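Local coordinates for putative thioesterase II (Thermobifida fusca, PDB 3BBJ), which probably hydrolyses acyl-CoA or related acyl thioesters, with a pair of hotdog domains of the acyl-CoA thioesterase kind, at residues R47-E52 with T88-T93; A51-L56 with L106-L111; P127-C132 with C175-L180; D200-I205 with L233-T238. All coordinates share one frame; numbering follows the deposited sequence.

In the fold
The four contacts divide between two hotdog units: interactions 1 and 2 lie in the N-terminal one, interactions 3 and 4 in the C-terminal one. Interactions 1 and 2, with centres 8 Å apart, share Ala51 and Glu52 and meet neighbouring antiparallel strands, 88-96 and 99-109; Thr88 OG1 reaches Asp54 OD1 at 2.8 Å, a probable hydrogen bond. Interactions 3 and 4, centres 11 Å apart, also use adjacent strands, probably bonded from Val178 N to Leu233 O at 2.8 Å. Between the pairs, centres stand 25 to 32 Å apart and no atoms touch. The second subunit touches interactions 1 and 2 alone.

Interaction 1 of 4, residues R47-E52 with T88-T93; sequences RSALAE and TTVQTT
In this N-terminal hotdog unit, the last turn of helix 38-51, the sausage of the hotdog, lies on strand 88-96 of the wrapping sheet. The short axes of 47-51 and 88-93 come within 8.2 Å at 140°, so helix and strand run in roughly opposing directions. Ala49 provides the close approach: its CB meets Val90 CB at 4.0 Å. Val90 has CG1 anti to its backbone N (chi1 -173°), which turns CG2 to the Ala49 carbonyl oxygen and CG1 to the flank of Ala49, with Glu52 CB also beside CG1. Glu52 then bends at chi2, and its carboxylate leaves the strand for Tyr22 OH. The polar link is made by Ser48 and Thr92. A valine at Thr92 would remove the hydroxyl and would probably leave Ser48 without its tie to the strand. Ser48 OG occupies the crowded position between N and carbonyl carbon, where it also bonds Leu45 O one helical turn back, while Thr92 OG1 is anti to its own N (chi1 177°). These two torsions bring the hydroxyls together inside a buried contact, Thr92 OG1 donating to Ser48 OG over 2.7 Å.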
loop_
_atom_site.group_PDB
_atom_site.type_symbol
_atom_site.label_atom_id
_atom_site.label_comp_id
_atom_site.label_asym_id
_atom_site.label_seq_id
_atom_site.Cartn_x
_atom_site.Cartn_y
_atom_site.Cartn_z
ATOM N N ARG A 47 -15.924 -5.559 7.634
ATOM C CA ARG A 47 -16.934 -6.469 8.188
ATOM C C ARG A 47 -17.678 -7.231 7.109
ATOM O O ARG A 47 -17.932 -8.427 7.240
ATOM C CB ARG A 47 -17.958 -5.710 9.048
ATOM C CG ARG A 47 -17.466 -5.417 10.437
ATOM C CD ARG A 47 -18.595 -5.230 11.438
ATOM N NE ARG A 47 -18.141 -5.601 12.777
ATOM C CZ ARG A 47 -17.466 -4.813 13.612
ATOM N NH1 ARG A 47 -17.143 -3.572 13.279
ATOM N NH2 ARG A 47 -17.098 -5.279 14.801
ATOM N N SER A 48 -18.041 -6.518 6.051
ATOM C CA SER A 48 -18.725 -7.118 4.931
ATOM C C SER A 48 -17.880 -8.203 4.287
ATOM O O SER A 48 -18.394 -9.246 3.885
ATOM C CB SER A 48 -19.056 -6.047 3.888
ATOM O OG SER A 48 -17.887 -5.410 3.396
ATOM N N ALA A 49 -16.582 -7.954 4.192
ATOM C CA ALA A 49 -15.681 -8.863 3.502
ATOM C C ALA A 49 -15.460 -10.152 4.265
ATOM O O ALA A 49 -15.437 -11.231 3.678
ATOM C CB ALA A 49 -14.362 -8.180 3.219
ATOM N N LEU A 50 -15.275 -10.047 5.570
ATOM C CA LEU A 50 -15.045 -11.233 6.394
ATOM C C LEU A 50 -16.321 -12.060 6.566
ATOM O O LEU A 50 -16.249 -13.254 6.838
ATOM C CB LEU A 50 -14.501 -10.832 7.771
ATOM C CG LEU A 50 -13.160 -10.100 7.790
ATOM C CD1 LEU A 50 -12.880 -9.556 9.186
ATOM C CD2 LEU A 50 -12.079 -11.034 7.340
ATOM N N ALA A 51 -17.481 -11.415 6.438
ATOM C CA ALA A 51 -18.759 -12.125 6.468
ATOM C C ALA A 51 -18.862 -13.046 5.251
ATOM O O ALA A 51 -19.481 -14.116 5.316
ATOM C CB ALA A 51 -19.927 -11.148 6.498
ATOM N N GLU A 52 -18.230 -12.642 4.153
ATOM C CA GLU A 52 -18.253 -13.407 2.905
ATOM C C GLU A 52 -17.114 -14.412 2.770
ATOM O O GLU A 52 -17.036 -15.122 1.769
ATOM C CB GLU A 52 -18.224 -12.439 1.718
ATOM C CG GLU A 52 -19.481 -11.562 1.627
ATOM C CD GLU A 52 -20.714 -12.329 1.153
ATOM O OE1 GLU A 52 -20.642 -12.946 0.066
ATOM O OE2 GLU A 52 -21.752 -12.305 1.860
ATOM N N THR A 88 -8.348 -15.959 0.754
ATOM C CA THR A 88 -9.623 -15.713 0.044
ATOM C C THR A 88 -9.797 -14.206 -0.117
ATOM O O THR A 88 -9.821 -13.463 0.857
ATOM C CB THR A 88 -10.854 -16.291 0.783
ATOM O OG1 THR A 88 -10.801 -17.721 0.749
ATOM C CG2 THR A 88 -12.157 -15.854 0.125
ATOM N N THR A 89 -9.950 -13.769 -1.353
ATOM C CA THR A 89 -9.975 -12.353 -1.669
ATOM C C THR A 89 -11.371 -11.855 -2.049
ATOM O O THR A 89 -11.998 -12.388 -2.970
ATOM C CB THR A 89 -8.940 -12.074 -2.755
ATOM O OG1 THR A 89 -7.672 -12.477 -2.236
ATOM C CG2 THR A 89 -8.880 -10.578 -3.128
ATOM N N VAL A 90 -11.823 -10.835 -1.314
ATOM C CA VAL A 90 -13.159 -10.254 -1.440
ATOM C C VAL A 90 -13.111 -8.758 -1.819
ATOM O O VAL A 90 -12.367 -7.964 -1.244
ATOM C CB VAL A 90 -13.985 -10.427 -0.093
ATOM C CG1 VAL A 90 -15.469 -9.976 -0.255
ATOM C CG2 VAL A 90 -13.919 -11.877 0.409
ATOM N N GLN A 91 -13.908 -8.398 -2.816
ATOM C CA GLN A 91 -14.109 -7.010 -3.212
ATOM C C GLN A 91 -15.408 -6.521 -2.563
ATOM O O GLN A 91 -16.441 -7.222 -2.568
ATOM C CB GLN A 91 -14.183 -6.921 -4.727
ATOM C CG GLN A 91 -14.400 -5.566 -5.339
ATOM C CD GLN A 91 -14.296 -5.638 -6.863
ATOM O OE1 GLN A 91 -15.297 -5.516 -7.577
ATOM N NE2 GLN A 91 -13.088 -5.903 -7.362
ATOM N N THR A 92 -15.336 -5.333 -1.977
ATOM C CA THR A 92 -16.461 -4.758 -1.259
ATOM C C THR A 92 -16.524 -3.271 -1.603
ATOM O O THR A 92 -15.497 -2.562 -1.563
ATOM C CB THR A 92 -16.320 -4.998 0.265
ATOM O OG1 THR A 92 -17.401 -4.374 0.970
ATOM C CG2 THR A 92 -14.976 -4.470 0.794
ATOM N N THR A 93 -17.717 -2.818 -1.993
ATOM C CA THR A 93 -17.925 -1.435 -2.411
ATOM C C THR A 93 -19.086 -0.789 -1.631
ATOM O O THR A 93 -20.163 -1.390 -1.462
ATOM C CB THR A 93 -18.207 -1.372 -3.917
ATOM O OG1 THR A 93 -17.219 -2.139 -4.622
ATOM C CG2 THR A 93 -18.215 0.085 -4.427
#

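Interaction 2 of 4, residues A51-L56 with L106-L111; sequences AESDHL and LATATL
Thr108 begins the contact on strand 99-109, with OG1 in the crowded position between its N and carbonyl carbon (chi1 82°). There Thr108 OG1 accepts from Ser53 OG at 2.6 Å and is also bonded to Thr88 O. Ser53 OG, anti to its own N, in turn accepts from His55 N at 3.0 Å, closing an ST turn; the N-H...O angle of 166° makes that bond nearly straight. One hydroxyl thus shapes the loop and ties it to the strand. Ala109 turns its CB away, so its backbone does the touching: His55 CB rests on Ala109 C at 3.5 Å. The imidazole of His55 crosses Thr108 obliquely, with Asp54 CG above one face toward the rim, and its NE2 is held by Gly84 O. At Thr110, already beyond the strand, OG1 lies at the edge of that ring, in its plane, and Thr110 OG1 accepts from Leu56 N at 3.1 Å with an angle of 164°. The Thr110 methyl CG2 grazes Leu56 CD1. In the hotdog unit this loop links helix 38-51 to strand 57-65, and it is pinned to the end of strand 99-109, which lies between strands 88-96 and 57-65.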
loop_
_atom_site.group_PDB
_atom_site.type_symbol
_atom_site.label_atom_id
_atom_site.label_comp_id
_atom_site.label_asym_id
_atom_site.label_seq_id
_atom_site.Cartn_x
_atom_site.Cartn_y
_atom_site.Cartn_z
ATOM N N ALA A 51 -17.481 -11.415 6.438
ATOM C CA ALA A 51 -18.759 -12.125 6.468
ATOM C C ALA A 51 -18.862 -13.046 5.251
ATOM O O ALA A 51 -19.481 -14.116 5.316
ATOM C CB ALA A 51 -19.927 -11.148 6.498
ATOM N N GLU A 52 -18.230 -12.642 4.153
ATOM C CA GLU A 52 -18.253 -13.407 2.905
ATOM C C GLU A 52 -17.114 -14.412 2.770
ATOM O O GLU A 52 -17.036 -15.122 1.769
ATOM C CB GLU A 52 -18.224 -12.439 1.718
ATOM C CG GLU A 52 -19.481 -11.562 1.627
ATOM C CD GLU A 52 -20.714 -12.329 1.153
ATOM O OE1 GLU A 52 -20.642 -12.946 0.066
ATOM O OE2 GLU A 52 -21.752 -12.305 1.860
ATOM N N SER A 53 -16.260 -14.498 3.785
ATOM C CA SER A 53 -15.043 -15.281 3.696
ATOM C C SER A 53 -15.001 -16.443 4.663
ATOM O O SER A 53 -15.580 -16.390 5.754
ATOM C CB SER A 53 -13.839 -14.378 3.982
ATOM O OG SER A 53 -12.627 -15.114 4.019
ATOM N N ASP A 54 -14.256 -17.468 4.250
ATOM C CA ASP A 54 -14.016 -18.668 5.048
ATOM C C ASP A 54 -12.798 -18.499 5.966
ATOM O O ASP A 54 -12.504 -19.360 6.779
ATOM C CB ASP A 54 -13.870 -19.920 4.146
ATOM C CG ASP A 54 -13.129 -19.640 2.825
ATOM O OD1 ASP A 54 -12.762 -18.480 2.555
ATOM O OD2 ASP A 54 -12.929 -20.587 2.041
ATOM N N HIS A 55 -12.101 -17.377 5.841
ATOM C CA HIS A 55 -10.956 -17.079 6.686
ATOM C C HIS A 55 -11.297 -15.953 7.646
ATOM O O HIS A 55 -12.178 -15.130 7.372
ATOM C CB HIS A 55 -9.763 -16.720 5.825
ATOM C CG HIS A 55 -9.391 -17.792 4.854
ATOM N ND1 HIS A 55 -8.857 -18.997 5.247
ATOM C CD2 HIS A 55 -9.477 -17.840 3.505
ATOM C CE1 HIS A 55 -8.630 -19.743 4.180
ATOM N NE2 HIS A 55 -8.998 -19.063 3.107
ATOM N N LEU A 56 -10.575 -15.905 8.759
ATOM C CA LEU A 56 -10.932 -15.033 9.871
ATOM C C LEU A 56 -10.435 -13.593 9.795
ATOM O O LEU A 56 -11.062 -12.714 10.389
ATOM C CB LEU A 56 -10.459 -15.650 11.195
ATOM C CG LEU A 56 -11.089 -16.996 11.573
ATOM C CD1 LEU A 56 -10.651 -17.421 12.986
ATOM C CD2 LEU A 56 -12.624 -16.952 11.486
ATOM N N LEU A 106 -9.746 -7.060 -0.223
ATOM C CA LEU A 106 -9.128 -7.575 0.974
ATOM C C LEU A 106 -8.696 -9.003 0.784
ATOM O O LEU A 106 -9.506 -9.864 0.417
ATOM C CB LEU A 106 -10.088 -7.483 2.185
ATOM C CG LEU A 106 -10.472 -6.086 2.716
ATOM C CD1 LEU A 106 -11.520 -5.421 1.830
ATOM C CD2 LEU A 106 -10.977 -6.155 4.138
ATOM N N ALA A 107 -7.403 -9.240 1.021
ATOM C CA ALA A 107 -6.863 -10.583 1.048
ATOM C C ALA A 107 -7.123 -11.042 2.470
ATOM O O ALA A 107 -6.561 -10.473 3.421
ATOM C CB ALA A 107 -5.364 -10.593 0.731
ATOM N N THR A 108 -7.994 -12.044 2.618
ATOM C CA THR A 108 -8.293 -12.603 3.934
ATOM C C THR A 108 -7.620 -13.952 4.069
ATOM O O THR A 108 -7.513 -14.712 3.099
ATOM C CB THR A 108 -9.810 -12.767 4.215
ATOM O OG1 THR A 108 -10.284 -13.973 3.616
ATOM C CG2 THR A 108 -10.619 -11.559 3.690
ATOM N N ALA A 109 -7.148 -14.216 5.279
ATOM C CA ALA A 109 -6.496 -15.472 5.628
ATOM C C ALA A 109 -6.713 -15.661 7.137
ATOM O O ALA A 109 -7.374 -14.851 7.768
ATOM C CB ALA A 109 -5.021 -15.423 5.289
ATOM N N THR A 110 -6.184 -16.736 7.701
ATOM C CA THR A 110 -6.305 -16.982 9.129
ATOM C C THR A 110 -4.912 -17.058 9.700
ATOM O O THR A 110 -4.202 -17.999 9.449
ATOM C CB THR A 110 -7.085 -18.291 9.418
ATOM O OG1 THR A 110 -8.402 -18.173 8.863
ATOM C CG2 THR A 110 -7.186 -18.569 10.944
ATOM N N LEU A 111 -4.525 -16.046 10.458
ATOM C CA LEU A 111 -3.214 -16.010 11.071
ATOM C C LEU A 111 -3.185 -16.835 12.352
ATOM O O LEU A 111 -4.209 -17.024 13.000
ATOM C CB LEU A 111 -2.833 -14.580 11.420
ATOM C CG LEU A 111 -2.739 -13.560 10.285
ATOM C CD1 LEU A 111 -2.249 -12.235 10.863
ATOM C CD2 LEU A 111 -1.829 -14.085 9.194
#

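Interaction 3 of 4, residues P127-C132 with C175-L180; sequences PPQHQC and CGYVDL
At the surface of the C-terminal hotdog unit, Tyr177 of strand 173-180 reaches into the turn at 127-132 and fastens that loop to the strand. Its CG stands anti to the carbonyl carbon (chi1 -57°), and the ring is gripped at its tip, one face and an edge. At the tip, Tyr177 OH donates to Pro127 O over 2.7 Å, the donor lying 40° out of the carbonyl plane. Over the face, Gln129 CB sits 3.9 Å from the centroid of the Tyr177 ring and 11° off the normal, a CH-pi contact. The extended Gln129 chain crosses the ring obliquely toward Tyr177 CB, and its NE2 bonds Asp154 OD2. At the edge, Cys132 SG approaches CE1 of Tyr177 to 3.6 Å, a sulfur-aromatic contact in the ring plane. The loop folds back on itself through Gln131 N to Pro128 O and Cys132 N to Gln129 O, which brings Gln129 and Cys132 to the same ring. A leucine at Tyr177 would lose the phenolic hydroxyl and the flat face, and would probably loosen the loop from the strand. Strand 173-180 runs between strands 151-155 and 233-243, and the loop leads into 133-134, the strand next to 151-155.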
loop_
_atom_site.group_PDB
_atom_site.type_symbol
_atom_site.label_atom_id
_atom_site.label_comp_id
_atom_site.label_asym_id
_atom_site.label_seq_id
_atom_site.Cartn_x
_atom_site.Cartn_y
_atom_site.Cartn_z
ATOM N N PRO A 127 7.798 6.845 24.420
ATOM C CA PRO A 127 7.609 7.008 25.852
ATOM C C PRO A 127 6.377 6.265 26.346
ATOM O O PRO A 127 5.428 6.100 25.587
ATOM C CB PRO A 127 7.382 8.507 26.008
ATOM C CG PRO A 127 7.968 9.126 24.812
ATOM C CD PRO A 127 7.838 8.141 23.719
ATOM N N PRO A 128 6.387 5.812 27.611
ATOM C CA PRO A 128 5.185 5.167 28.160
ATOM C C PRO A 128 3.943 6.045 28.047
ATOM O O PRO A 128 4.046 7.274 28.030
ATOM C CB PRO A 128 5.545 4.943 29.629
ATOM C CG PRO A 128 7.034 4.912 29.662
ATOM C CD PRO A 128 7.499 5.839 28.579
ATOM N N GLN A 129 2.783 5.403 27.964
ATOM C CA GLN A 129 1.515 6.105 27.829
ATOM C C GLN A 129 1.307 7.157 28.936
ATOM O O GLN A 129 0.736 8.221 28.680
ATOM C CB GLN A 129 0.359 5.104 27.831
ATOM C CG GLN A 129 -0.974 5.687 27.378
ATOM C CD GLN A 129 -2.060 4.646 27.288
ATOM O OE1 GLN A 129 -1.940 3.574 27.860
ATOM N NE2 GLN A 129 -3.131 4.956 26.566
ATOM N N HIS A 130 1.775 6.863 30.150
ATOM C CA HIS A 130 1.610 7.782 31.276
ATOM C C HIS A 130 2.442 9.062 31.122
ATOM O O HIS A 130 2.070 10.103 31.656
ATOM C CB HIS A 130 1.887 7.082 32.620
ATOM C CG HIS A 130 3.339 6.833 32.912
ATOM N ND1 HIS A 130 3.927 5.592 32.765
ATOM C CD2 HIS A 130 4.311 7.654 33.382
ATOM C CE1 HIS A 130 5.199 5.665 33.118
ATOM N NE2 HIS A 130 5.458 6.905 33.493
ATOM N N GLN A 131 3.553 8.993 30.386
ATOM C CA GLN A 131 4.365 10.191 30.112
ATOM C C GLN A 131 3.838 10.984 28.916
ATOM O O GLN A 131 4.320 12.080 28.640
ATOM C CB GLN A 131 5.832 9.827 29.867
ATOM C CG GLN A 131 6.576 9.338 31.104
ATOM C CD GLN A 131 8.008 8.922 30.792
ATOM O OE1 GLN A 131 8.701 9.567 29.994
ATOM N NE2 GLN A 131 8.454 7.831 31.411
ATOM N N CYS A 132 2.853 10.427 28.214
ATOM C CA CYS A 132 2.279 11.057 27.023
ATOM C C CYS A 132 1.173 12.032 27.396
ATOM O O CYS A 132 0.621 11.980 28.499
ATOM C CB CYS A 132 1.733 10.006 26.048
ATOM S SG CYS A 132 3.000 8.990 25.282
ATOM N N CYS A 175 4.080 10.091 17.304
ATOM C CA CYS A 175 3.949 8.809 17.973
ATOM C C CYS A 175 3.245 8.940 19.312
ATOM O O CYS A 175 3.036 10.037 19.851
ATOM C CB CYS A 175 5.300 8.127 18.142
ATOM S SG CYS A 175 6.404 8.996 19.219
ATOM N N GLY A 176 2.854 7.802 19.844
ATOM C CA GLY A 176 2.100 7.787 21.058
ATOM C C GLY A 176 1.205 6.576 21.070
ATOM O O GLY A 176 1.560 5.536 20.528
ATOM N N TYR A 177 0.047 6.724 21.705
ATOM C CA TYR A 177 -0.907 5.642 21.866
ATOM C C TYR A 177 -2.287 6.065 21.378
ATOM O O TYR A 177 -2.672 7.228 21.498
ATOM C CB TYR A 177 -0.935 5.212 23.341
ATOM C CG TYR A 177 0.435 4.806 23.827
ATOM C CD1 TYR A 177 1.381 5.774 24.148
ATOM C CD2 TYR A 177 0.803 3.465 23.915
ATOM C CE1 TYR A 177 2.647 5.436 24.557
ATOM C CE2 TYR A 177 2.082 3.101 24.325
ATOM C CZ TYR A 177 2.999 4.095 24.651
ATOM O OH TYR A 177 4.266 3.766 25.064
ATOM N N VAL A 178 -3.016 5.111 20.816
ATOM C CA VAL A 178 -4.361 5.352 20.321
ATOM C C VAL A 178 -5.276 4.204 20.671
ATOM O O VAL A 178 -4.844 3.043 20.727
ATOM C CB VAL A 178 -4.382 5.522 18.800
ATOM C CG1 VAL A 178 -3.789 4.247 18.053
ATOM C CG2 VAL A 178 -5.787 5.862 18.338
ATOM N N ASP A 179 -6.542 4.536 20.909
ATOM C CA ASP A 179 -7.580 3.551 21.218
ATOM C C ASP A 179 -8.925 4.239 21.052
ATOM O O ASP A 179 -8.979 5.466 20.905
ATOM C CB ASP A 179 -7.419 3.058 22.668
ATOM C CG ASP A 179 -8.000 1.648 22.898
ATOM O OD1 ASP A 179 -8.810 1.154 22.071
ATOM O OD2 ASP A 179 -7.622 1.033 23.924
ATOM N N LEU A 180 -9.997 3.463 21.052
ATOM C CA LEU A 180 -11.351 4.013 21.131
ATOM C C LEU A 180 -11.488 4.832 22.426
ATOM O O LEU A 180 -10.845 4.537 23.429
ATOM C CB LEU A 180 -12.393 2.888 21.119
ATOM C CG LEU A 180 -12.483 2.045 19.836
ATOM C CD1 LEU A 180 -13.434 0.870 20.020
ATOM C CD2 LEU A 180 -12.925 2.931 18.682
#

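Interaction 4 of 4, residues D200-I205 with L233-T238; sequences DALPPI and LAFRST
Leu202 is the first residue of the 200-205 loop to touch strand 233-243, and it meets Phe235 tip to tip. Leu202 CD2 lies 3.6 Å from the centroid of the Phe235 ring and only 6° off the normal, a CH-pi contact centred over one face. CD1 sits toward the ring's CD1 side and also nears Ser237 CB. The ring is presented by a chi1 of 71°, which places Phe235 CG in the crowded position between its N and carbonyl carbon. Pro203 contributes its carbonyl: a water donates to Pro203 O at 2.6 Å and is hydrogen-bonded to Ser237 OG at 2.8 Å, bridging loop and strand where no direct hydrogen bond joins them. Ile205 ends the contact. With CG1 anti to the backbone N (chi1 -163°), Ile205 CD1 comes to 3.6 Å from Ser237 O, and CG1 lies against the backbone carbon of Thr238. Glu249 OE1 holds the Ile205 backbone N, fixing this end of the loop. The loop follows helix 191-198 in the C-terminal hotdog unit and packs on a strand flanked by 173-180 and 246-254; Leu202 also touches Val251, and Ile205 touches Leu174.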
loop_
_atom_site.group_PDB
_atom_site.type_symbol
_atom_site.label_atom_id
_atom_site.label_comp_id
_atom_site.label_asym_id
_atom_site.label_seq_id
_atom_site.Cartn_x
_atom_site.Cartn_y
_atom_site.Cartn_z
ATOM N N ASP A 200 -6.263 5.227 10.430
ATOM C CA ASP A 200 -6.715 6.534 9.939
ATOM C C ASP A 200 -7.298 7.386 11.060
ATOM O O ASP A 200 -8.070 8.303 10.797
ATOM C CB ASP A 200 -7.800 6.375 8.852
ATOM C CG ASP A 200 -8.038 7.671 8.061
ATOM O OD1 ASP A 200 -7.067 8.412 7.783
ATOM O OD2 ASP A 200 -9.190 7.940 7.693
ATOM N N ALA A 201 -6.926 7.107 12.302
ATOM C CA ALA A 201 -7.503 7.842 13.433
ATOM C C ALA A 201 -6.579 8.925 14.001
ATOM O O ALA A 201 -6.867 9.472 15.082
ATOM C CB ALA A 201 -7.919 6.857 14.546
ATOM N N LEU A 202 -5.494 9.247 13.282
ATOM C CA LEU A 202 -4.507 10.218 13.786
ATOM C C LEU A 202 -4.491 11.520 12.981
ATOM O O LEU A 202 -5.036 11.577 11.874
ATOM C CB LEU A 202 -3.110 9.609 13.740
ATOM C CG LEU A 202 -2.905 8.156 14.153
ATOM C CD1 LEU A 202 -1.596 7.653 13.516
ATOM C CD2 LEU A 202 -2.916 8.011 15.696
ATOM N N PRO A 203 -3.862 12.582 13.535
ATOM C CA PRO A 203 -3.788 13.847 12.788
ATOM C C PRO A 203 -3.066 13.627 11.475
ATOM O O PRO A 203 -2.052 12.921 11.445
ATOM C CB PRO A 203 -2.963 14.764 13.699
ATOM C CG PRO A 203 -3.045 14.185 15.035
ATOM C CD PRO A 203 -3.231 12.701 14.867
ATOM N N PRO A 204 -3.621 14.144 10.374
ATOM C CA PRO A 204 -2.912 14.021 9.109
ATOM C C PRO A 204 -1.478 14.542 9.236
ATOM O O PRO A 204 -1.269 15.659 9.710
ATOM C CB PRO A 204 -3.760 14.856 8.155
ATOM C CG PRO A 204 -5.140 14.724 8.706
ATOM C CD PRO A 204 -4.942 14.768 10.200
ATOM N N ILE A 205 -0.514 13.716 8.835
ATOM C CA ILE A 205 0.914 14.032 8.979
ATOM C C ILE A 205 1.338 15.302 8.194
ATOM O O ILE A 205 2.294 16.006 8.557
ATOM C CB ILE A 205 1.783 12.798 8.580
ATOM C CG1 ILE A 205 3.212 12.944 9.110
ATOM C CG2 ILE A 205 1.733 12.565 7.069
ATOM C CD1 ILE A 205 3.295 12.987 10.613
ATOM N N LEU A 233 -3.134 0.865 21.288
ATOM C CA LEU A 233 -2.064 0.584 20.333
ATOM C C LEU A 233 -1.057 1.720 20.339
ATOM O O LEU A 233 -1.443 2.889 20.397
ATOM C CB LEU A 233 -2.654 0.384 18.939
ATOM C CG LEU A 233 -3.608 -0.816 18.902
ATOM C CD1 LEU A 233 -4.494 -0.845 17.661
ATOM C CD2 LEU A 233 -2.812 -2.097 19.039
ATOM N N ALA A 234 0.226 1.368 20.327
ATOM C CA ALA A 234 1.301 2.332 20.114
ATOM C C ALA A 234 1.349 2.623 18.606
ATOM O O ALA A 234 1.247 1.686 17.801
ATOM C CB ALA A 234 2.641 1.753 20.576
ATOM N N PHE A 235 1.520 3.898 18.232
ATOM C CA PHE A 235 1.541 4.295 16.833
ATOM C C PHE A 235 2.743 5.147 16.506
ATOM O O PHE A 235 3.341 5.756 17.377
ATOM C CB PHE A 235 0.271 5.073 16.450
ATOM C CG PHE A 235 0.188 6.486 17.052
ATOM C CD1 PHE A 235 0.798 7.573 16.424
ATOM C CD2 PHE A 235 -0.526 6.723 18.215
ATOM C CE1 PHE A 235 0.728 8.853 16.979
ATOM C CE2 PHE A 235 -0.608 8.002 18.760
ATOM C CZ PHE A 235 0.026 9.059 18.145
ATOM N N ARG A 236 3.094 5.164 15.222
ATOM C CA ARG A 236 4.096 6.074 14.698
ATOM C C ARG A 236 3.649 6.429 13.307
ATOM O O ARG A 236 3.298 5.530 12.512
ATOM C CB ARG A 236 5.485 5.446 14.642
ATOM C CG ARG A 236 6.513 6.381 13.988
ATOM C CD ARG A 236 7.807 5.705 13.539
ATOM N NE ARG A 236 7.567 4.372 12.977
ATOM C CZ ARG A 236 8.438 3.673 12.262
ATOM N NH1 ARG A 236 9.631 4.183 11.956
ATOM N NH2 ARG A 236 8.095 2.461 11.829
ATOM N N SER A 237 3.669 7.733 13.022
ATOM C CA SER A 237 3.248 8.272 11.720
ATOM C C SER A 237 4.363 9.083 11.093
ATOM O O SER A 237 4.927 9.931 11.738
ATOM C CB SER A 237 2.021 9.152 11.866
ATOM O OG SER A 237 1.631 9.586 10.581
ATOM N N THR A 238 4.677 8.818 9.832
ATOM C CA THR A 238 5.754 9.499 9.152
ATOM C C THR A 238 5.370 9.812 7.717
ATOM O O THR A 238 4.349 9.352 7.223
ATOM C CB THR A 238 7.057 8.667 9.186
ATOM O OG1 THR A 238 6.924 7.513 8.363
ATOM C CG2 THR A 238 7.366 8.233 10.592
HETATM O O HOH W 1 -0.979 10.636 10.705
#